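Local coordinates for competence/damage-inducible protein CinA (Agrobacterium tumefaciens, PDB 2A9S) that is of uncertain function but belongs to the CinA family of competence- and damage-inducible proteins, whose relatives include nicotinamide-nucleotide amidases, at residues G80-Q85 / V121-L126. Sequence-based numbering, arbitrary orientation.
Sequences GAVSRQ and VGLVHL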
loop_
_atom_site.group_PDB
_atom_site.type_symbol
_atom_site.label_atom_id
_atom_site.label_comp_id
_atom_site.label_asym_id
_atom_site.label_seq_id
_atom_site.Cartn_x
_atom_site.Cartn_y
_atom_site.Cartn_z
ATOM N N GLY A 80 -20.221 6.150 -8.627
ATOM C CA GLY A 80 -19.217 6.920 -7.884
ATOM C C GLY A 80 -18.080 6.004 -7.463
ATOM O O GLY A 80 -18.230 4.778 -7.490
ATOM N N ALA A 81 -16.955 6.610 -7.088
ATOM C CA ALA A 81 -15.781 5.886 -6.599
ATOM C C ALA A 81 -16.123 5.217 -5.287
ATOM O O ALA A 81 -15.678 4.106 -5.022
ATOM C CB ALA A 81 -14.595 6.834 -6.430
ATOM N N VAL A 82 -16.923 5.910 -4.474
ATOM C CA VAL A 82 -17.405 5.366 -3.188
ATOM C C VAL A 82 -18.782 4.735 -3.372
ATOM O O VAL A 82 -19.836 5.414 -3.283
ATOM C CB VAL A 82 -17.430 6.439 -2.073
ATOM C CG1 VAL A 82 -17.941 5.826 -0.737
ATOM C CG2 VAL A 82 -16.046 7.043 -1.893
ATOM N N SER A 83 -18.785 3.435 -3.636
ATOM C CA SER A 83 -20.034 2.702 -3.895
ATOM C C SER A 83 -19.806 1.205 -3.734
ATOM O O SER A 83 -18.670 0.711 -3.836
ATOM C CB SER A 83 -20.550 3.007 -5.326
ATOM O OG SER A 83 -19.737 2.432 -6.348
ATOM N N ARG A 84 -20.893 0.479 -3.506
ATOM C CA ARG A 84 -20.862 -0.972 -3.463
ATOM C C ARG A 84 -20.279 -1.521 -4.779
ATOM O O ARG A 84 -19.406 -2.395 -4.763
ATOM C CB ARG A 84 -22.288 -1.482 -3.204
ATOM C CG ARG A 84 -22.444 -2.971 -3.260
ATOM C CD ARG A 84 -23.919 -3.354 -3.344
ATOM N NE ARG A 84 -24.027 -4.793 -3.526
ATOM C CZ ARG A 84 -24.140 -5.400 -4.708
ATOM N NH1 ARG A 84 -24.179 -4.681 -5.831
ATOM N NH2 ARG A 84 -24.212 -6.727 -4.767
ATOM N N GLN A 85 -20.731 -0.958 -5.902
ATOM C CA GLN A 85 -20.301 -1.400 -7.230
ATOM C C GLN A 85 -18.797 -1.240 -7.489
ATOM O O GLN A 85 -18.159 -2.149 -8.033
ATOM C CB GLN A 85 -21.113 -0.691 -8.325
ATOM C CG GLN A 85 -22.607 -1.080 -8.324
ATOM C CD GLN A 85 -23.462 -0.311 -7.281
ATOM O OE1 GLN A 85 -22.966 0.540 -6.514
ATOM N NE2 GLN A 85 -24.765 -0.619 -7.265
ATOM N N VAL A 121 -18.657 11.884 5.227
ATOM C CA VAL A 121 -17.383 11.460 5.802
ATOM C C VAL A 121 -17.637 10.238 6.700
ATOM O O VAL A 121 -18.610 10.212 7.446
ATOM C CB VAL A 121 -16.701 12.620 6.568
ATOM C CG1 VAL A 121 -15.384 12.143 7.251
ATOM C CG2 VAL A 121 -16.424 13.810 5.586
ATOM N N GLY A 122 -16.780 9.216 6.581
ATOM C CA GLY A 122 -16.917 8.007 7.387
ATOM C C GLY A 122 -17.647 6.849 6.689
ATOM O O GLY A 122 -17.683 5.730 7.217
ATOM N N LEU A 123 -18.229 7.122 5.526
ATOM C CA LEU A 123 -18.862 6.091 4.716
ATOM C C LEU A 123 -17.784 5.291 4.003
ATOM O O LEU A 123 -16.943 5.868 3.302
ATOM C CB LEU A 123 -19.780 6.714 3.644
ATOM C CG LEU A 123 -20.245 5.738 2.560
ATOM C CD1 LEU A 123 -21.179 4.681 3.108
ATOM C CD2 LEU A 123 -20.883 6.477 1.395
ATOM N N VAL A 124 -17.794 3.972 4.161
ATOM C CA VAL A 124 -16.765 3.153 3.530
ATOM C C VAL A 124 -17.458 1.898 3.000
ATOM O O VAL A 124 -18.245 1.281 3.716
ATOM C CB VAL A 124 -15.637 2.725 4.524
ATOM C CG1 VAL A 124 -14.614 1.750 3.835
ATOM C CG2 VAL A 124 -14.914 3.932 5.144
ATOM N N HIS A 125 -17.164 1.546 1.760
ATOM C CA HIS A 125 -17.646 0.298 1.171
ATOM C C HIS A 125 -16.472 -0.686 1.157
ATOM O O HIS A 125 -15.386 -0.340 0.685
ATOM C CB HIS A 125 -18.168 0.536 -0.243
ATOM C CG HIS A 125 -19.529 1.179 -0.270
ATOM N ND1 HIS A 125 -20.688 0.463 -0.062
ATOM C CD2 HIS A 125 -19.901 2.472 -0.397
ATOM C CE1 HIS A 125 -21.724 1.278 -0.099
ATOM N NE2 HIS A 125 -21.277 2.502 -0.315
ATOM N N LEU A 126 -16.701 -1.883 1.699
ATOM C CA LEU A 126 -15.667 -2.922 1.738
ATOM C C LEU A 126 -16.212 -4.150 1.035
ATOM O O LEU A 126 -17.404 -4.509 1.190
ATOM C CB LEU A 126 -15.256 -3.284 3.177
ATOM C CG LEU A 126 -14.728 -2.185 4.099
ATOM C CD1 LEU A 126 -15.889 -1.514 4.853
ATOM C CD2 LEU A 126 -13.725 -2.770 5.071
#
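H125 lays one face of its imidazole against the peptide unit joining S83 to R84, a worked example of an aromatic ring packed on the backbone at a helix start. The amide N of R84 sits over the ring centre, 3.4 Å above its plane, and the carbonyl carbon of S83 lies nearer the rim. CG of H125 comes to 3.5 Å from C of S83, while CB of R84 passes ND1 of H125 at 4.0 Å. At the edge of the ring, near its plane, V82 offers a methyl: its CG1, anti to the backbone N (chi1 -180°), reaches 3.9 Å from CD2 of H125. The same methyl meets CD2 of L123 at 3.7 Å, the two side chains sliding past each other in opposite directions.

Behind this first shell, the CB of S83 points away from the strand, and the residue serves as N-cap of helix 84-96. Its OG donates to O of G80 at 3.0 Å and accepts from the backbone N of T86, the capping bond. ND1 of H125 is hydrogen-bonded to NE2 of H137 on strand 135-141, and the two imidazoles meet with their planes about 15° apart.

The contact thus sets the loop and N-cap leading into helix 84-96, with its first residue, against strand 123-130 of the mixed sheet, from which L123 and H125 project on the same side. Its chemistry is van der Waals and ring-on-peptide packing: N of R84 approaches ND1 of H125 at a poor angle for a hydrogen bond, and that ring nitrogen is used by H137 instead.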